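PDB 2VM9: discoidin-2 from Dictyostelium discoideum, which binds galactose and N-acetylgalactosamine as a trimeric lectin associated with cell adhesion, and may take part in spore formation and spore coat formation. Local coordinates for residues S20-N25 / K59-V64; D68-F73 / K130-A135; V189-E194 / Y250-F255. All coordinates share one frame; numbering follows the deposited sequence.

Contact 1 of 3, residues S20-N25 / K59-V64; sequences SSTDYN and KNQFIV
Ser-21 sets its CB over the centre of one face of the Phe-62 ring, a CH-pi contact with CB 3.6 Å from the ring centroid and only 10° off the normal. Within the domain this ring also meets His-137. The second flat group is the amide of Gln-61, whose OE1 receives two hydroxyls from opposite faces of its plane. Ser-21 OG donates to Gln-61 OE1 at 2.7 Å from one face, and Thr-22 OG1 donates to the same oxygen, also at 2.7 Å, from the other; each lies well out of the carbonyl plane, on its own side. The Gln-61 chain bends at chi2 (-56°), which turns CD back toward the two hydroxyls, while NE2 bonds Asp-58.

This is the place where strand 17-20, at the margin of a five-stranded sheet in the F5/8 type C (discoidin) beta-sandwich, runs out beside strand 63-67. Ser-20 and Ile-63 form an antiparallel non-hydrogen-bonded pair with their CA atoms 4.2 Å apart. One residue on, Ser-21 N still bonds Phe-62 O (2.9 Å), but the return bond goes from Phe-62 N to Ser-21 OG, a side chain taking the part of a backbone carbonyl. Ser-21 OG thus accepts from Phe-62 N and donates to Gln-61 OE1. Thr-22 OG1 is tied further to the backbone nitrogens of Ser-55 and Val-56. Ser-20 OG donates to Asp-23 OD1 at 2.6 Å; the other carboxylate oxygen, OD2, forms a salt bridge with Lys-31 of the second subunit.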
loop_
_atom_site.group_PDB
_atom_site.type_symbol
_atom_site.label_atom_id
_atom_site.label_comp_id
_atom_site.label_asym_id
_atom_site.label_seq_id
_atom_site.Cartn_x
_atom_site.Cartn_y
_atom_site.Cartn_z
ATOM N N SER A 20 -6.325 3.591 -21.874
ATOM C CA SER A 20 -6.601 2.953 -23.169
ATOM C C SER A 20 -5.446 3.149 -24.166
ATOM O O SER A 20 -4.626 4.085 -24.058
ATOM C CB SER A 20 -7.895 3.527 -23.781
ATOM O OG SER A 20 -7.766 4.949 -23.898
ATOM N N SER A 21 -5.431 2.278 -25.177
ATOM C CA SER A 21 -4.494 2.358 -26.285
ATOM C C SER A 21 -4.811 3.643 -27.095
ATOM O O SER A 21 -3.940 4.493 -27.301
ATOM C CB SER A 21 -4.659 1.109 -27.151
ATOM O OG SER A 21 -6.026 0.876 -27.376
ATOM N N THR A 22 -6.059 3.764 -27.563
ATOM C CA THR A 22 -6.527 4.963 -28.273
ATOM C C THR A 22 -7.995 5.167 -27.880
ATOM O O THR A 22 -8.655 4.214 -27.397
ATOM C CB THR A 22 -6.427 4.831 -29.830
ATOM O OG1 THR A 22 -7.335 3.809 -30.297
ATOM C CG2 THR A 22 -4.974 4.498 -30.276
ATOM N N ASP A 23 -8.478 6.392 -28.105
ATOM C CA ASP A 23 -9.876 6.787 -27.825
ATOM C C ASP A 23 -10.398 7.436 -29.096
ATOM O O ASP A 23 -9.723 8.289 -29.677
ATOM C CB ASP A 23 -9.936 7.872 -26.748
ATOM C CG ASP A 23 -9.631 7.359 -25.358
ATOM O OD1 ASP A 23 -9.731 6.123 -25.113
ATOM O OD2 ASP A 23 -9.320 8.226 -24.496
ATOM N N TYR A 24 -11.610 7.076 -29.512
ATOM C CA TYR A 24 -12.184 7.756 -30.671
ATOM C C TYR A 24 -12.107 9.278 -30.493
ATOM O O TYR A 24 -11.789 10.027 -31.430
ATOM C CB TYR A 24 -13.631 7.326 -30.881
ATOM C CG TYR A 24 -14.045 7.685 -32.272
ATOM C CD1 TYR A 24 -13.655 6.879 -33.350
ATOM C CD2 TYR A 24 -14.799 8.826 -32.518
ATOM C CE1 TYR A 24 -14.001 7.219 -34.663
ATOM C CE2 TYR A 24 -15.156 9.180 -33.835
ATOM C CZ TYR A 24 -14.741 8.375 -34.887
ATOM O OH TYR A 24 -15.108 8.691 -36.188
ATOM N N ASN A 25 -12.410 9.717 -29.271
ATOM C CA ASN A 25 -12.016 11.034 -28.767
ATOM C C ASN A 25 -12.314 10.999 -27.268
ATOM O O ASN A 25 -12.637 9.946 -26.726
ATOM C CB ASN A 25 -12.777 12.173 -29.462
ATOM C CG ASN A 25 -14.276 12.006 -29.396
ATOM O OD1 ASN A 25 -14.826 11.550 -28.391
ATOM N ND2 ASN A 25 -14.957 12.379 -30.479
ATOM N N LYS A 59 -6.339 -5.387 -33.964
ATOM C CA LYS A 59 -6.267 -6.369 -32.861
ATOM C C LYS A 59 -5.285 -5.980 -31.759
ATOM O O LYS A 59 -4.965 -6.805 -30.877
ATOM C CB LYS A 59 -5.895 -7.746 -33.419
ATOM C CG LYS A 59 -6.912 -8.269 -34.377
ATOM C CD LYS A 59 -6.486 -9.624 -34.939
ATOM C CE LYS A 59 -5.569 -9.445 -36.179
ATOM N NZ LYS A 59 -5.055 -10.774 -36.589
ATOM N N ASN A 60 -4.874 -4.708 -31.770
ATOM C CA ASN A 60 -3.839 -4.177 -30.867
ATOM C C ASN A 60 -4.341 -3.177 -29.820
ATOM O O ASN A 60 -3.527 -2.533 -29.136
ATOM C CB ASN A 60 -2.784 -3.482 -31.734
ATOM C CG ASN A 60 -2.177 -4.439 -32.733
ATOM O OD1 ASN A 60 -1.786 -5.546 -32.362
ATOM N ND2 ASN A 60 -2.142 -4.041 -33.999
ATOM N N GLN A 61 -5.658 -2.998 -29.736
ATOM C CA GLN A 61 -6.222 -2.024 -28.785
ATOM C C GLN A 61 -6.365 -2.677 -27.412
ATOM O O GLN A 61 -6.375 -3.898 -27.298
ATOM C CB GLN A 61 -7.594 -1.532 -29.271
ATOM C CG GLN A 61 -7.509 -0.932 -30.685
ATOM C CD GLN A 61 -6.492 0.190 -30.743
ATOM O OE1 GLN A 61 -6.593 1.194 -30.009
ATOM N NE2 GLN A 61 -5.480 0.022 -31.594
ATOM N N PHE A 62 -6.476 -1.860 -26.369
ATOM C CA PHE A 62 -6.565 -2.406 -25.013
ATOM C C PHE A 62 -6.989 -1.331 -24.052
ATOM O O PHE A 62 -6.888 -0.149 -24.369
ATOM C CB PHE A 62 -5.185 -2.962 -24.533
ATOM C CG PHE A 62 -4.046 -1.954 -24.658
ATOM C CD1 PHE A 62 -3.885 -0.953 -23.702
ATOM C CD2 PHE A 62 -3.143 -2.044 -25.711
ATOM C CE1 PHE A 62 -2.839 0.005 -23.826
ATOM C CE2 PHE A 62 -2.090 -1.122 -25.858
ATOM C CZ PHE A 62 -1.953 -0.071 -24.912
ATOM N N ILE A 63 -7.411 -1.758 -22.864
ATOM C CA ILE A 63 -7.373 -0.879 -21.692
ATOM C C ILE A 63 -6.537 -1.602 -20.647
ATOM O O ILE A 63 -6.761 -2.791 -20.380
ATOM C CB ILE A 63 -8.763 -0.578 -21.088
ATOM C CG1 ILE A 63 -9.749 -0.054 -22.140
ATOM C CG2 ILE A 63 -8.626 0.427 -19.896
ATOM C CD1 ILE A 63 -11.159 0.083 -21.587
ATOM N N VAL A 64 -5.585 -0.880 -20.072
ATOM C CA VAL A 64 -4.814 -1.351 -18.926
ATOM C C VAL A 64 -5.452 -0.769 -17.677
ATOM O O VAL A 64 -5.783 0.420 -17.654
ATOM C CB VAL A 64 -3.350 -0.851 -18.965
ATOM C CG1 VAL A 64 -2.575 -1.419 -17.766
ATOM C CG2 VAL A 64 -2.694 -1.221 -20.276
#

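Contact 2 of 3, residues D68-F73 / K130-A135; sequences DSVKHF and KARSIA
Lys-71 NZ reaches across to the carbonyl of Arg-132, bonding its O at 2.8 Å, and also holds Ser-69 O of its own segment at 2.7 Å. The side chain is bent at chi2, chi3 and chi4, and Ser-67 OG is a third partner of its ammonium. Here both segments turn a corner between the two sheets of the beta-sandwich: one at Asp-68 and Ser-69, the other at Arg-132, which with Ser-133 forms a classic beta bulge facing Thr-96. Past the corner, Lys-71 and Ala-131 are an antiparallel hydrogen-bonded pair, with Lys-71 N to Ala-131 O at 2.9 Å.

The extended Arg-132 side chain runs back to Asp-68, where NE donates to Asp-68 O (2.8 Å) from above the carbonyl plane. Water 1, in the guanidinium plane, links NH2 to the same oxygen, NH1 bonds Leu-97 O, and Val-70 CG2 lies over one face, offset toward the rim. Deeper in the sandwich, Phe-73 CE2 packs on Ile-134 CG2 at 3.9 Å. Lys-71 and Arg-132 thus spend their charged ends largely on backbone carbonyls, whose negative ends would be expected to favour the charged forms of both side chains.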
loop_
_atom_site.group_PDB
_atom_site.type_symbol
_atom_site.label_atom_id
_atom_site.label_comp_id
_atom_site.label_asym_id
_atom_site.label_seq_id
_atom_site.Cartn_x
_atom_site.Cartn_y
_atom_site.Cartn_z
ATOM N N ASP A 68 -0.792 0.005 -7.424
ATOM C CA ASP A 68 0.335 -0.622 -6.687
ATOM C C ASP A 68 0.026 -1.889 -5.913
ATOM O O ASP A 68 0.943 -2.654 -5.594
ATOM C CB ASP A 68 0.859 0.357 -5.632
ATOM C CG ASP A 68 1.397 1.596 -6.230
ATOM O OD1 ASP A 68 2.045 1.478 -7.284
ATOM O OD2 ASP A 68 1.169 2.686 -5.649
ATOM N N SER A 69 -1.230 -2.078 -5.536
ATOM C CA SER A 69 -1.567 -3.188 -4.644
ATOM C C SER A 69 -1.620 -4.489 -5.422
ATOM O O SER A 69 -1.950 -4.509 -6.615
ATOM C CB SER A 69 -2.891 -2.945 -3.943
ATOM O OG SER A 69 -3.923 -2.851 -4.898
ATOM N N VAL A 70 -1.266 -5.570 -4.754
ATOM C CA VAL A 70 -1.441 -6.889 -5.341
ATOM C C VAL A 70 -2.918 -7.211 -5.216
ATOM O O VAL A 70 -3.462 -7.258 -4.114
ATOM C CB VAL A 70 -0.616 -7.972 -4.615
ATOM C CG1 VAL A 70 -0.983 -9.348 -5.157
ATOM C CG2 VAL A 70 0.890 -7.686 -4.753
ATOM N N LYS A 71 -3.579 -7.394 -6.352
ATOM C CA LYS A 71 -5.003 -7.728 -6.353
ATOM C C LYS A 71 -5.142 -9.199 -6.684
ATOM O O LYS A 71 -4.305 -9.767 -7.379
ATOM C CB LYS A 71 -5.756 -6.879 -7.356
ATOM C CG LYS A 71 -5.873 -5.434 -6.824
ATOM C CD LYS A 71 -5.844 -4.361 -7.849
ATOM C CE LYS A 71 -4.649 -4.410 -8.781
ATOM N NZ LYS A 71 -3.613 -3.393 -8.471
ATOM N N HIS A 72 -6.198 -9.802 -6.159
ATOM C CA HIS A 72 -6.582 -11.150 -6.518
ATOM C C HIS A 72 -7.881 -11.016 -7.293
ATOM O O HIS A 72 -8.958 -10.893 -6.690
ATOM C CB HIS A 72 -6.763 -11.992 -5.254
ATOM C CG HIS A 72 -5.464 -12.333 -4.590
ATOM N ND1 HIS A 72 -4.851 -11.497 -3.688
ATOM C CD2 HIS A 72 -4.633 -13.389 -4.753
ATOM C CE1 HIS A 72 -3.710 -12.035 -3.294
ATOM N NE2 HIS A 72 -3.550 -13.180 -3.932
ATOM N N PHE A 73 -7.773 -10.990 -8.625
ATOM C CA PHE A 73 -8.946 -10.807 -9.459
ATOM C C PHE A 73 -9.712 -12.105 -9.584
ATOM O O PHE A 73 -9.140 -13.116 -10.009
ATOM C CB PHE A 73 -8.544 -10.322 -10.849
ATOM C CG PHE A 73 -8.035 -8.897 -10.868
ATOM C CD1 PHE A 73 -8.906 -7.835 -10.650
ATOM C CD2 PHE A 73 -6.694 -8.629 -11.131
ATOM C CE1 PHE A 73 -8.420 -6.482 -10.691
ATOM C CE2 PHE A 73 -6.189 -7.310 -11.190
ATOM C CZ PHE A 73 -7.067 -6.229 -10.954
ATOM N N LYS A 130 -3.532 -13.117 -9.825
ATOM C CA LYS A 130 -2.782 -12.310 -8.888
ATOM C C LYS A 130 -1.967 -11.296 -9.710
ATOM O O LYS A 130 -1.079 -11.668 -10.487
ATOM C CB LYS A 130 -1.862 -13.219 -8.089
ATOM C CG LYS A 130 -1.141 -12.535 -6.994
ATOM C CD LYS A 130 -0.287 -13.550 -6.252
ATOM C CE LYS A 130 0.855 -12.874 -5.594
ATOM N NZ LYS A 130 1.725 -13.898 -4.918
ATOM N N ALA A 131 -2.304 -10.019 -9.565
ATOM C CA ALA A 131 -1.734 -9.005 -10.458
ATOM C C ALA A 131 -1.795 -7.596 -9.870
ATOM O O ALA A 131 -2.666 -7.289 -9.064
ATOM C CB ALA A 131 -2.472 -9.040 -11.794
ATOM N N ARG A 132 -0.856 -6.754 -10.292
ATOM C CA ARG A 132 -0.918 -5.313 -10.040
ATOM C C ARG A 132 -1.624 -4.620 -11.189
ATOM O O ARG A 132 -2.412 -3.734 -10.944
ATOM C CB ARG A 132 0.467 -4.709 -9.819
ATOM C CG ARG A 132 1.031 -5.056 -8.443
ATOM C CD ARG A 132 2.368 -4.333 -8.209
ATOM N NE ARG A 132 2.739 -4.453 -6.799
ATOM C CZ ARG A 132 3.398 -5.478 -6.264
ATOM N NH1 ARG A 132 3.811 -6.485 -7.017
ATOM N NH2 ARG A 132 3.678 -5.473 -4.961
ATOM N N SER A 133 -1.363 -5.061 -12.423
ATOM C CA SER A 133 -2.045 -4.482 -13.592
ATOM C C SER A 133 -2.587 -5.570 -14.493
ATOM O O SER A 133 -2.026 -6.672 -14.569
ATOM C CB SER A 133 -1.117 -3.544 -14.355
ATOM O OG SER A 133 -0.629 -2.532 -13.474
ATOM N N ILE A 134 -3.694 -5.272 -15.154
ATOM C CA ILE A 134 -4.336 -6.254 -16.019
ATOM C C ILE A 134 -4.826 -5.489 -17.245
ATOM O O ILE A 134 -5.162 -4.306 -17.124
ATOM C CB ILE A 134 -5.482 -6.979 -15.250
ATOM C CG1 ILE A 134 -6.093 -8.102 -16.090
ATOM C CG2 ILE A 134 -6.556 -5.992 -14.791
ATOM C CD1 ILE A 134 -6.943 -9.070 -15.250
ATOM N N ALA A 135 -4.832 -6.121 -18.416
ATOM C CA ALA A 135 -5.239 -5.401 -19.635
ATOM C C ALA A 135 -6.197 -6.287 -20.403
ATOM O O ALA A 135 -5.914 -7.489 -20.594
ATOM C CB ALA A 135 -4.018 -5.086 -20.525
HETATM O O HOH W 1 2.525 -3.438 -3.209
#

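Contact 3 of 3, residues V189-E194 / Y250-F255; sequences VKFPVE and YVAVEF
Val-189 and Tyr-250 run antiparallel alongside each other, CG1 of the valine 3.5 Å from CE2 of the tyrosine. From the same side of the tyrosine ring plane, but at the opposite flank, Phe-191 meets CE1, the two side chains crossing at a slant. Tyr-250 CE1 lies in the plane of the phenylalanine ring, at its edge, 3.9 Å from Phe-191 CE1. Tyr-250 CG sits between the backbone N and the carbonyl carbon (chi1 76°); at the far end of the ring, OH and Pro-192 CD of 189-194 meet tip to tip at 3.8 Å. The pairing joins the two three-stranded sheets of the H-type lectin domain: Val-189 lies near the end of strand 183-190 of one, and Tyr-250 and Ala-252 belong to strand 243-254 of the other. Phe-231, in the strand beside Val-189, adds an edge-to-face contact to the tyrosine. Phe-191 CE1 meanwhile rests on Ala-252 CB at 3.6 Å, and the same ring is met edge-to-face by Phe-195. Tyr-250 OH lies 2.6 Å from the oxygen of water 2, to which it is hydrogen-bonded, and the water also makes a weak bond to Lys-190 O.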
loop_
_atom_site.group_PDB
_atom_site.type_symbol
_atom_site.label_atom_id
_atom_site.label_comp_id
_atom_site.label_asym_id
_atom_site.label_seq_id
_atom_site.Cartn_x
_atom_site.Cartn_y
_atom_site.Cartn_z
ATOM N N VAL A 189 6.944 1.856 28.408
ATOM C CA VAL A 189 7.549 2.062 27.113
ATOM C C VAL A 189 6.702 3.077 26.349
ATOM O O VAL A 189 5.493 2.943 26.261
ATOM C CB VAL A 189 7.655 0.720 26.340
ATOM C CG1 VAL A 189 8.329 0.915 24.985
ATOM C CG2 VAL A 189 8.423 -0.331 27.194
ATOM N N LYS A 190 7.347 4.104 25.826
ATOM C CA LYS A 190 6.654 5.072 24.977
ATOM C C LYS A 190 7.064 4.774 23.541
ATOM O O LYS A 190 8.255 4.630 23.257
ATOM C CB LYS A 190 7.058 6.495 25.388
ATOM C CG LYS A 190 6.304 7.595 24.648
ATOM C CD LYS A 190 6.810 8.987 25.057
ATOM C CE LYS A 190 7.047 9.870 23.821
ATOM N NZ LYS A 190 8.098 9.292 22.889
ATOM N N PHE A 191 6.088 4.646 22.637
ATOM C CA PHE A 191 6.390 4.381 21.227
ATOM C C PHE A 191 7.101 5.610 20.661
ATOM O O PHE A 191 6.786 6.726 21.065
ATOM C CB PHE A 191 5.119 4.103 20.407
ATOM C CG PHE A 191 4.352 2.879 20.854
ATOM C CD1 PHE A 191 5.005 1.646 21.030
ATOM C CD2 PHE A 191 2.977 2.949 21.073
ATOM C CE1 PHE A 191 4.282 0.509 21.448
ATOM C CE2 PHE A 191 2.241 1.818 21.487
ATOM C CZ PHE A 191 2.911 0.589 21.675
ATOM N N PRO A 192 8.067 5.410 19.750
ATOM C CA PRO A 192 8.692 6.596 19.138
ATOM C C PRO A 192 7.649 7.604 18.625
ATOM O O PRO A 192 7.811 8.813 18.830
ATOM C CB PRO A 192 9.505 6.005 17.996
ATOM C CG PRO A 192 9.910 4.625 18.520
ATOM C CD PRO A 192 8.659 4.154 19.249
ATOM N N VAL A 193 6.575 7.109 18.010
ATOM C CA VAL A 193 5.488 7.953 17.491
ATOM C C VAL A 193 4.155 7.408 17.973
ATOM O O VAL A 193 3.991 6.187 18.069
ATOM C CB VAL A 193 5.488 7.951 15.916
ATOM C CG1 VAL A 193 4.345 8.808 15.347
ATOM C CG2 VAL A 193 6.810 8.423 15.383
ATOM N N GLU A 194 3.197 8.286 18.270
ATOM C CA GLU A 194 1.880 7.833 18.709
ATOM C C GLU A 194 1.114 7.199 17.545
ATOM O O GLU A 194 1.075 7.752 16.436
ATOM C CB GLU A 194 1.064 8.967 19.349
ATOM C CG GLU A 194 -0.294 8.515 19.863
ATOM C CD GLU A 194 -1.096 9.606 20.570
ATOM O OE1 GLU A 194 -0.635 10.762 20.651
ATOM O OE2 GLU A 194 -2.183 9.281 21.078
ATOM N N TYR A 250 10.450 -5.714 21.448
ATOM C CA TYR A 250 9.019 -5.724 21.166
ATOM C C TYR A 250 8.738 -5.298 19.731
ATOM O O TYR A 250 9.516 -4.539 19.125
ATOM C CB TYR A 250 8.247 -4.833 22.142
ATOM C CG TYR A 250 8.370 -3.333 21.873
ATOM C CD1 TYR A 250 7.559 -2.705 20.896
ATOM C CD2 TYR A 250 9.271 -2.548 22.590
ATOM C CE1 TYR A 250 7.663 -1.339 20.643
ATOM C CE2 TYR A 250 9.384 -1.150 22.349
ATOM C CZ TYR A 250 8.559 -0.565 21.377
ATOM O OH TYR A 250 8.653 0.789 21.118
ATOM N N VAL A 251 7.614 -5.788 19.212
ATOM C CA VAL A 251 7.132 -5.408 17.882
ATOM C C VAL A 251 5.669 -5.012 18.093
ATOM O O VAL A 251 4.849 -5.848 18.458
ATOM C CB VAL A 251 7.278 -6.561 16.861
ATOM C CG1 VAL A 251 6.699 -6.151 15.486
ATOM C CG2 VAL A 251 8.783 -6.983 16.697
ATOM N N ALA A 252 5.388 -3.713 17.961
ATOM C CA ALA A 252 4.035 -3.200 18.112
ATOM C C ALA A 252 3.445 -3.097 16.710
ATOM O O ALA A 252 4.068 -2.494 15.819
ATOM C CB ALA A 252 4.055 -1.861 18.766
ATOM N N VAL A 253 2.275 -3.698 16.524
ATOM C CA VAL A 253 1.662 -3.781 15.196
ATOM C C VAL A 253 0.272 -3.161 15.240
ATOM O O VAL A 253 -0.564 -3.532 16.058
ATOM C CB VAL A 253 1.554 -5.245 14.680
ATOM C CG1 VAL A 253 0.979 -5.271 13.255
ATOM C CG2 VAL A 253 2.923 -5.949 14.709
ATOM N N GLU A 254 0.020 -2.226 14.323
ATOM C CA GLU A 254 -1.298 -1.580 14.248
ATOM C C GLU A 254 -1.993 -2.031 12.982
ATOM O O GLU A 254 -1.426 -1.907 11.896
ATOM C CB GLU A 254 -1.141 -0.057 14.226
ATOM C CG GLU A 254 -2.486 0.667 14.338
ATOM C CD GLU A 254 -2.433 2.129 13.933
ATOM O OE1 GLU A 254 -1.524 2.524 13.175
ATOM O OE2 GLU A 254 -3.347 2.870 14.355
ATOM N N PHE A 255 -3.221 -2.539 13.123
ATOM C CA PHE A 255 -3.938 -3.126 12.002
ATOM C C PHE A 255 -4.984 -2.193 11.448
ATOM O O PHE A 255 -5.560 -1.385 12.180
ATOM C CB PHE A 255 -4.628 -4.426 12.419
ATOM C CG PHE A 255 -3.680 -5.510 12.816
ATOM C CD1 PHE A 255 -2.949 -6.197 11.853
ATOM C CD2 PHE A 255 -3.521 -5.852 14.157
ATOM C CE1 PHE A 255 -2.075 -7.214 12.212
ATOM C CE2 PHE A 255 -2.636 -6.867 14.536
ATOM C CZ PHE A 255 -1.920 -7.552 13.570
HETATM O O HOH W 2 10.461 2.254 22.383
#

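How the contacts relate
From the N terminus, contact 1 comes first: 20-25 meets 59-64 and closes a loop that carries the calcium site of Asn-39, Ser-40 and Asp-47. Strand 63-67 then leads to the corner before strand 70-79, where contact 2 opens; after strands 87-96 and 102-112 it closes at 130-135, joining 70-79 to 121-131 at the corner leading into 133-142. Contacts 1 and 2 touch, Val-64 packing on Ala-135, because 63-67 and 133-142 are neighbours in one sheet. Contact 3, its centre about 31 Å from that of contact 2, closes the loop from 189-194 to 250-255 and joins the two three-stranded sheets of the lectin-like domain. The three follow in series, none nesting or crossing.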